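Local coordinates for protein cytosine deaminase (Klebsiella pneumoniae, PDB 4R85) that probably removes the exocyclic amino group of 5-methylcytosine by hydrolysis, as an iron-dependent cytosine deaminase of the amidohydrolase superfamily, at residues 115-120 / 205-210; 292-297 / 333-338. One frame throughout, in Å; residues are numbered along the deposited sequence.

Contact 1: 115-120 / 205-210. With FE2 (Fe (II) ion), chain H; 17E (5-methylcytosine), chain G.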
ATOM      1  N   ARG A 115      -1.910  18.897 -10.407  1.00 14.91           N
ATOM      2  CA  ARG A 115      -1.831  18.998 -11.857  1.00 15.64           C
ATOM      3  C   ARG A 115      -2.728  17.920 -12.457  1.00 14.52           C
ATOM      4  O   ARG A 115      -2.504  16.727 -12.236  1.00 12.19           O
ATOM      5  CB  ARG A 115      -0.387  18.844 -12.343  1.00 14.81           C
ATOM      6  CG  ARG A 115      -0.257  18.789 -13.866  1.00 17.22           C
ATOM      7  CD  ARG A 115       1.204  18.622 -14.287  1.00 16.17           C
ATOM      8  NE  ARG A 115       1.942  19.882 -14.196  1.00 14.67           N
ATOM      9  CZ  ARG A 115       3.228  19.996 -14.497  1.00 15.53           C
ATOM     10  NH1 ARG A 115       3.901  18.918 -14.884  1.00 12.50           N
ATOM     11  NH2 ARG A 115       3.839  21.175 -14.401  1.00 16.17           N
ATOM     12  N   THR A 116      -3.762  18.336 -13.185  1.00 14.58           N
ATOM     13  CA  THR A 116      -4.684  17.367 -13.759  1.00 14.78           C
ATOM     14  C   THR A 116      -4.464  17.271 -15.252  1.00 12.52           C
ATOM     15  O   THR A 116      -4.244  18.281 -15.916  1.00 13.46           O
ATOM     16  CB  THR A 116      -6.176  17.700 -13.482  1.00 12.19           C
ATOM     17  OG1 THR A 116      -6.997  16.641 -13.990  1.00 14.76           O
ATOM     18  CG2 THR A 116      -6.594  19.002 -14.154  1.00 13.92           C
ATOM     19  N   HIS A 117      -4.490  16.050 -15.770  1.00 13.02           N
ATOM     20  CA  HIS A 117      -4.561  15.849 -17.208  1.00 15.15           C
ATOM     21  C   HIS A 117      -6.034  15.853 -17.610  1.00 20.54           C
ATOM     22  O   HIS A 117      -6.889  15.384 -16.855  1.00 23.09           O
ATOM     23  CB  HIS A 117      -3.863  14.537 -17.602  1.00 13.58           C
ATOM     24  CG  HIS A 117      -2.394  14.550 -17.309  1.00 14.64           C
ATOM     25  ND1 HIS A 117      -1.439  14.670 -18.294  1.00 16.58           N
ATOM     26  CD2 HIS A 117      -1.724  14.532 -16.133  1.00 14.41           C
ATOM     27  CE1 HIS A 117      -0.239  14.704 -17.737  1.00 14.30           C
ATOM     28  NE2 HIS A 117      -0.385  14.621 -16.428  1.00 17.35           N
ATOM     29  N   VAL A 118      -6.336  16.430 -18.773  1.00 14.12           N
ATOM     30  CA  VAL A 118      -7.693  16.427 -19.307  1.00 16.22           C
ATOM     31  C   VAL A 118      -7.649  15.948 -20.747  1.00 14.22           C
ATOM     32  O   VAL A 118      -6.888  16.478 -21.544  1.00 12.11           O
ATOM     33  CB  VAL A 118      -8.318  17.834 -19.308  1.00 18.23           C
ATOM     34  CG1 VAL A 118      -9.786  17.765 -19.777  1.00 15.04           C
ATOM     35  CG2 VAL A 118      -8.215  18.451 -17.938  1.00 25.71           C
ATOM     36  N   ASP A 119      -8.471  14.956 -21.080  1.00 14.73           N
ATOM     37  CA  ASP A 119      -8.488  14.393 -22.426  1.00 17.90           C
ATOM     38  C   ASP A 119      -9.021  15.431 -23.423  1.00 18.51           C
ATOM     39  O   ASP A 119     -10.158  15.883 -23.308  1.00 18.80           O
ATOM     40  CB  ASP A 119      -9.335  13.112 -22.434  1.00 14.37           C
ATOM     41  CG  ASP A 119      -9.396  12.433 -23.793  1.00 17.45           C
ATOM     42  OD1 ASP A 119     -10.174  11.458 -23.909  1.00 18.31           O
ATOM     43  OD2 ASP A 119      -8.684  12.845 -24.737  1.00 13.97           O
ATOM     44  N   VAL A 120      -8.184  15.819 -24.385  1.00 12.64           N
ATOM     45  CA  VAL A 120      -8.595  16.803 -25.390  1.00 14.71           C
ATOM     46  C   VAL A 120      -8.860  16.146 -26.749  1.00 15.94           C
ATOM     47  O   VAL A 120      -9.159  16.827 -27.723  1.00 17.72           O
ATOM     48  CB  VAL A 120      -7.579  17.962 -25.541  1.00 18.10           C
ATOM     49  CG1 VAL A 120      -7.423  18.714 -24.217  1.00 17.94           C
ATOM     50  CG2 VAL A 120      -6.227  17.448 -26.021  1.00 14.56           C
ATOM     51  N   LEU A 205       4.309  24.764 -20.074  1.00 12.89           N
ATOM     52  CA  LEU A 205       5.023  23.626 -19.519  1.00 12.35           C
ATOM     53  C   LEU A 205       4.681  22.383 -20.338  1.00 15.64           C
ATOM     54  O   LEU A 205       3.788  22.422 -21.183  1.00 14.58           O
ATOM     55  CB  LEU A 205       4.633  23.416 -18.053  1.00 12.26           C
ATOM     56  CG  LEU A 205       4.845  24.617 -17.123  1.00 13.89           C
ATOM     57  CD1 LEU A 205       4.572  24.228 -15.669  1.00 19.76           C
ATOM     58  CD2 LEU A 205       6.267  25.146 -17.270  1.00 19.03           C
ATOM     59  N   VAL A 206       5.397  21.292 -20.087  1.00 11.82           N
ATOM     60  CA  VAL A 206       5.177  20.029 -20.794  1.00 13.73           C
ATOM     61  C   VAL A 206       5.097  18.883 -19.794  1.00 15.68           C
ATOM     62  O   VAL A 206       5.924  18.793 -18.892  1.00 14.91           O
ATOM     63  CB  VAL A 206       6.342  19.741 -21.767  1.00 12.22           C
ATOM     64  CG1 VAL A 206       6.259  18.321 -22.333  1.00 13.11           C
ATOM     65  CG2 VAL A 206       6.347  20.761 -22.886  1.00 13.19           C
ATOM     66  N   ASP A 207       4.098  18.019 -19.940  1.00 10.44           N
ATOM     67  CA  ASP A 207       4.017  16.804 -19.128  1.00 10.08           C
ATOM     68  C   ASP A 207       3.410  15.683 -19.963  1.00 15.03           C
ATOM     69  O   ASP A 207       2.215  15.694 -20.237  1.00 14.19           O
ATOM     70  CB  ASP A 207       3.162  17.032 -17.887  1.00 10.19           C
ATOM     71  CG  ASP A 207       3.334  15.941 -16.846  1.00 17.00           C
ATOM     72  OD1 ASP A 207       3.300  16.264 -15.634  1.00 21.39           O
ATOM     73  OD2 ASP A 207       3.507  14.763 -17.225  1.00 19.76           O
ATOM     74  N   VAL A 208       4.239  14.713 -20.343  1.00 12.86           N
ATOM     75  CA  VAL A 208       3.876  13.722 -21.346  1.00 14.63           C
ATOM     76  C   VAL A 208       3.729  12.326 -20.740  1.00 14.32           C
ATOM     77  O   VAL A 208       4.576  11.897 -19.950  1.00 16.21           O
ATOM     78  CB  VAL A 208       4.956  13.681 -22.458  1.00 15.82           C
ATOM     79  CG1 VAL A 208       4.740  12.499 -23.388  1.00 15.07           C
ATOM     80  CG2 VAL A 208       4.968  14.992 -23.242  1.00 14.25           C
ATOM     81  N   HIS A 209       2.655  11.630 -21.117  1.00 10.71           N
ATOM     82  CA  HIS A 209       2.498  10.198 -20.829  1.00 13.73           C
ATOM     83  C   HIS A 209       3.466   9.475 -21.742  1.00 13.79           C
ATOM     84  O   HIS A 209       3.207   9.288 -22.922  1.00 15.31           O
ATOM     85  CB  HIS A 209       1.068   9.737 -21.121  1.00 10.29           C
ATOM     86  CG  HIS A 209       0.106  10.040 -20.018  1.00 11.04           C
ATOM     87  ND1 HIS A 209      -0.221  11.327 -19.650  1.00 13.64           N
ATOM     88  CD2 HIS A 209      -0.588   9.223 -19.194  1.00 10.54           C
ATOM     89  CE1 HIS A 209      -1.078  11.292 -18.645  1.00 12.16           C
ATOM     90  NE2 HIS A 209      -1.318  10.026 -18.353  1.00 13.73           N
ATOM     91  N   CYS A 210       4.604   9.084 -21.208  1.00 11.35           N
ATOM     92  CA  CYS A 210       5.717   8.854 -22.105  1.00 12.89           C
ATOM     93  C   CYS A 210       5.844   7.436 -22.670  1.00 20.67           C
ATOM     94  O   CYS A 210       5.756   7.230 -23.874  1.00 36.13           O
ATOM     95  CB  CYS A 210       7.014   9.336 -21.462  1.00 20.28           C
ATOM     96  SG  CYS A 210       8.256   9.501 -22.690  1.00 21.94           S
TER
HETATM   97 FE   FE2 H 502      -1.794   9.359 -16.149  1.00 19.40          FE
HETATM   98  N1  17E G 501      -4.969   7.359 -19.643  1.00 12.92           N
HETATM   99  C2  17E G 501      -3.742   6.881 -19.845  1.00 13.67           C
HETATM  100  O2  17E G 501      -3.236   6.838 -21.120  1.00 13.81           O
HETATM  101  N3  17E G 501      -2.985   6.443 -18.834  1.00 15.01           N
HETATM  102  C4  17E G 501      -3.453   6.469 -17.575  1.00 19.47           C
HETATM  103  N4  17E G 501      -2.636   5.998 -16.502  1.00 20.70           N
HETATM  104  C5  17E G 501      -4.733   6.964 -17.314  1.00 13.49           C
HETATM  105  C6  17E G 501      -5.482   7.413 -18.397  1.00 14.79           C
HETATM  106  CM5 17E G 501      -5.267   7.003 -15.918  1.00 14.00           C
HETATM  107  O   HOH W   1       6.225  20.028 -16.387  1.00 14.96           O
HETATM  108  O   HOH W   2      -0.086  13.990 -20.823  1.00 15.93           O
HETATM  109  O   HOH W   3       1.324  15.005 -14.477  1.00 18.99           O

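Contact 2: 292-297 / 333-338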
ATOM      1  N   ARG A 292      12.437   3.342 -13.000  1.00 11.16           N
ATOM      2  CA  ARG A 292      13.574   3.107 -12.098  1.00 11.41           C
ATOM      3  C   ARG A 292      13.748   4.282 -11.143  1.00 12.14           C
ATOM      4  O   ARG A 292      14.732   5.013 -11.215  1.00 12.29           O
ATOM      5  CB  ARG A 292      14.852   2.878 -12.900  1.00 11.37           C
ATOM      6  CG  ARG A 292      14.727   1.781 -13.953  1.00  9.27           C
ATOM      7  CD  ARG A 292      16.099   1.443 -14.542  1.00  9.50           C
ATOM      8  NE  ARG A 292      15.968   0.481 -15.637  1.00 11.86           N
ATOM      9  CZ  ARG A 292      16.970  -0.194 -16.186  1.00 12.55           C
ATOM     10  NH1 ARG A 292      16.729  -1.028 -17.187  1.00 15.67           N
ATOM     11  NH2 ARG A 292      18.210  -0.038 -15.747  1.00 11.03           N
ATOM     12  N   VAL A 293      12.777   4.446 -10.252  1.00 10.93           N
ATOM     13  CA  VAL A 293      12.696   5.606  -9.372  1.00 11.88           C
ATOM     14  C   VAL A 293      13.933   5.774  -8.488  1.00 13.70           C
ATOM     15  O   VAL A 293      14.489   6.872  -8.385  1.00 13.39           O
ATOM     16  CB  VAL A 293      11.447   5.517  -8.462  1.00 13.06           C
ATOM     17  CG1 VAL A 293      11.446   6.655  -7.439  1.00 13.82           C
ATOM     18  CG2 VAL A 293      10.157   5.525  -9.306  1.00 15.70           C
ATOM     19  N   ALA A 294      14.358   4.702  -7.834  1.00  9.95           N
ATOM     20  CA  ALA A 294      15.502   4.811  -6.929  1.00 16.26           C
ATOM     21  C   ALA A 294      16.763   5.216  -7.697  1.00 18.55           C
ATOM     22  O   ALA A 294      17.563   6.035  -7.238  1.00 14.02           O
ATOM     23  CB  ALA A 294      15.722   3.505  -6.184  1.00 21.12           C
ATOM     24  N   GLU A 295      16.915   4.644  -8.882  1.00 12.51           N
ATOM     25  CA  GLU A 295      18.079   4.874  -9.721  1.00 14.07           C
ATOM     26  C   GLU A 295      18.102   6.309 -10.297  1.00 16.16           C
ATOM     27  O   GLU A 295      19.158   6.962 -10.334  1.00 12.89           O
ATOM     28  CB  GLU A 295      18.128   3.809 -10.827  1.00 14.54           C
ATOM     29  CG  GLU A 295      18.406   2.368 -10.323  1.00 21.66           C
ATOM     30  CD  GLU A 295      17.230   1.704  -9.572  1.00 26.21           C
ATOM     31  OE1 GLU A 295      16.064   2.145  -9.712  1.00 19.56           O
ATOM     32  OE2 GLU A 295      17.481   0.711  -8.840  1.00 21.81           O
ATOM     33  N   LEU A 296      16.947   6.801 -10.740  1.00 11.94           N
ATOM     34  CA  LEU A 296      16.839   8.209 -11.139  1.00 11.59           C
ATOM     35  C   LEU A 296      17.255   9.147  -9.990  1.00 11.19           C
ATOM     36  O   LEU A 296      18.052  10.069 -10.179  1.00 10.64           O
ATOM     37  CB  LEU A 296      15.408   8.535 -11.556  1.00  9.72           C
ATOM     38  CG  LEU A 296      14.964   7.830 -12.837  1.00 14.58           C
ATOM     39  CD1 LEU A 296      13.437   7.796 -12.951  1.00 14.69           C
ATOM     40  CD2 LEU A 296      15.582   8.533 -14.032  1.00 15.03           C
ATOM     41  N   ASP A 297      16.705   8.903  -8.807  1.00 10.90           N
ATOM     42  CA  ASP A 297      16.963   9.764  -7.656  1.00 11.46           C
ATOM     43  C   ASP A 297      18.445   9.747  -7.256  1.00 14.83           C
ATOM     44  O   ASP A 297      19.027  10.791  -6.962  1.00 12.52           O
ATOM     45  CB  ASP A 297      16.075   9.348  -6.475  1.00 14.16           C
ATOM     46  CG  ASP A 297      16.362  10.147  -5.213  1.00 22.33           C
ATOM     47  OD1 ASP A 297      17.059   9.618  -4.314  1.00 23.85           O
ATOM     48  OD2 ASP A 297      15.898  11.305  -5.120  1.00 19.93           O
ATOM     49  N   CYS A 333       9.599   0.032  -5.432  1.00 10.91           N
ATOM     50  CA  CYS A 333      10.840   0.565  -5.993  1.00 11.43           C
ATOM     51  C   CYS A 333      12.071   0.209  -5.161  1.00 14.11           C
ATOM     52  O   CYS A 333      13.177   0.660  -5.465  1.00 13.49           O
ATOM     53  CB  CYS A 333      10.740   2.087  -6.145  1.00 16.39           C
ATOM     54  SG  CYS A 333       9.385   2.586  -7.262  1.00 16.01           S
ATOM     55  N   HIS A 334      11.875  -0.613  -4.134  1.00 12.69           N
ATOM     56  CA  HIS A 334      12.977  -1.037  -3.261  1.00 11.11           C
ATOM     57  C   HIS A 334      13.692   0.150  -2.635  1.00 15.31           C
ATOM     58  O   HIS A 334      14.916   0.265  -2.701  1.00 17.36           O
ATOM     59  CB  HIS A 334      13.977  -1.923  -4.014  1.00 13.39           C
ATOM     60  CG  HIS A 334      13.513  -3.334  -4.185  1.00 13.73           C
ATOM     61  ND1 HIS A 334      14.060  -4.191  -5.117  1.00 17.80           N
ATOM     62  CD2 HIS A 334      12.573  -4.047  -3.521  1.00 17.12           C
ATOM     63  CE1 HIS A 334      13.471  -5.371  -5.023  1.00 21.42           C
ATOM     64  NE2 HIS A 334      12.559  -5.307  -4.070  1.00 17.99           N
ATOM     65  N   MET A 335      12.909   1.021  -2.014  1.00 13.15           N
ATOM     66  CA  MET A 335      13.426   2.204  -1.352  1.00 14.23           C
ATOM     67  C   MET A 335      13.020   2.199   0.112  1.00 14.53           C
ATOM     68  O   MET A 335      12.524   3.194   0.634  1.00 16.72           O
ATOM     69  CB  MET A 335      12.880   3.451  -2.045  1.00 15.54           C
ATOM     70  CG  MET A 335      13.369   3.577  -3.472  1.00 15.69           C
ATOM     71  SD  MET A 335      12.441   4.812  -4.401  1.00 24.20           S
ATOM     72  CE  MET A 335      13.283   6.275  -3.836  1.00 18.96           C
ATOM     73  N   LEU A 336      13.229   1.070   0.774  1.00 12.71           N
ATOM     74  CA  LEU A 336      12.955   0.975   2.205  1.00 17.85           C
ATOM     75  C   LEU A 336      14.236   0.988   3.032  1.00 18.07           C
ATOM     76  O   LEU A 336      14.254   0.529   4.171  1.00 18.61           O
ATOM     77  CB  LEU A 336      12.112  -0.267   2.517  1.00 14.60           C
ATOM     78  CG  LEU A 336      10.667  -0.136   2.025  1.00 15.82           C
ATOM     79  CD1 LEU A 336       9.840  -1.319   2.500  1.00 17.94           C
ATOM     80  CD2 LEU A 336      10.053   1.175   2.509  1.00 19.86           C
ATOM     81  N   GLY A 337      15.311   1.529   2.467  1.00 14.15           N
ATOM     82  CA  GLY A 337      16.553   1.638   3.213  1.00 13.65           C
ATOM     83  C   GLY A 337      16.417   2.714   4.282  1.00 16.51           C
ATOM     84  O   GLY A 337      15.522   3.570   4.206  1.00 20.08           O
ATOM     85  N   TYR A 338      17.299   2.679   5.274  1.00 18.89           N
ATOM     86  CA  TYR A 338      17.273   3.660   6.360  1.00 21.39           C
ATOM     87  C   TYR A 338      17.352   5.107   5.850  1.00 20.77           C
ATOM     88  O   TYR A 338      16.554   5.959   6.242  1.00 20.70           O
ATOM     89  CB  TYR A 338      18.414   3.398   7.346  1.00 26.50           C
ATOM     90  CG  TYR A 338      18.362   4.310   8.547  1.00 36.59           C
ATOM     91  CD1 TYR A 338      17.565   4.001   9.634  1.00 39.21           C
ATOM     92  CD2 TYR A 338      19.089   5.496   8.580  1.00 45.24           C
ATOM     93  CE1 TYR A 338      17.499   4.833  10.732  1.00 44.60           C
ATOM     94  CE2 TYR A 338      19.029   6.336   9.673  1.00 47.68           C
ATOM     95  CZ  TYR A 338      18.232   5.998  10.746  1.00 48.07           C
ATOM     96  OH  TYR A 338      18.166   6.826  11.842  1.00 54.21           O
TER
HETATM   97  O   HOH W   4      13.656   1.788  -8.099  1.00 13.93           O
HETATM   98  O   HOH W   5      15.860  -0.565  -7.185  1.00 28.69           O

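Contact 1: 115-120 / 205-210
Arg115 and Asp207 both hold CG anti to their backbone N (chi1 174° and -165°), and the bend at Arg115 chi3 then turns the end of its chain. Arg115 NH1 meets Asp207 OD1 at 2.8 Å in a salt bridge; the oxygen lies at the guanidinium edge, and is itself approached on its anti side. Asp207 OD2 is engaged by Ser240, while Arg115 NH2 also reaches Gln145 and packs against Leu205 CD1. A water links His117 NE2 to Asp207 OD1, 2.6 Å from each. Above one face of the His117 ring, nearer its rim, sits His209 CE1, 3.4 Å from His117 ND1, in a T-shaped stack with the planes at 90°. A second water accepts from His209 ND1 at 2.9 Å and donates to Asp207 O, with a weaker bond from His117 ND1. The neighbouring ring atom, His209 NE2, binds the iron at 2.4 Å, as do His56, His58, His241 and Asp308, and His209 CD2 lies 3.7 Å from N3 of 5-methylcytosine. Stack and water would help to fix the rotation of a metal ligand inside the TIM barrel, with His117 and, through the water, the backbone O of Asp207 as its second shell.

Contact 2: 292-297 / 333-338
Cys333 O, which lies 3.9 Å from Ala294 CB, is approached by two waters that bridge it to the start of helix 293-298. The nearer water, 2.9 Å from Cys333 O, accepts from Ala294 N at 3.0 Å and is placed to donate both to Cys333 O and to Glu295 OE1. The other sits 2.6 Å from Glu295 OE2 and makes only a weak, long bond to Cys333 O. Ala294 N belongs to the first turn, ahead of the first i to i-4 helical bonds, and the water serves it as acceptor. Glu295 has CG beside its backbone N, and chi2 of 72° turns CD back toward the helix start, where OE1 and OE2 each meet a water. The partner carbonyl stands at the opposite kind of end: helix 322-332 closes in a Schellman motif, with His334 at positive phi and Met335 N bonded to Leu330 O. Direct contact is apolar. Val293 CG2 rests on Cys333 SG at 3.7 Å, and its other branch, CG1, touches Met335 SD, the two chains crossing at about a right angle. Met335 CG lies 3.6 Å from Ala294 CB, and Phe347 packs on Met335 too. Trp284 of the second subunit packs on Glu295 and makes a cation-pi contact with Arg292, which puts this junction beside the dimer interface. A carboxylate at a helix N terminus is probably stabilised by the positive end of the dipole; water mediates the polar link, while Val293, Ala294, Cys333 and Met335 touch directly.

From the N terminus the chain runs through strand 47-57 and helices 76-87 and 92-108 to strand 111-119, then through 84 intervening residues, including the barrel strands 143-149 and 174-175 and helices 126-137, 160-170 and 185-202, before strand 205-209 closes contact 1. Strands 237-240 and 266-269 follow before contact 2 opens at helix 293-298; it closes a shorter loop of 35 residues that takes in strand 303-305 and helix 322-332. The loops are in series, neither nested nor crossed, and the contacts do not touch, their centres being about 25 Å apart. Contact 1 joins non-adjacent strands across the barrel interior, beside the iron; contact 2 joins peripheral helix ends, near the second subunit.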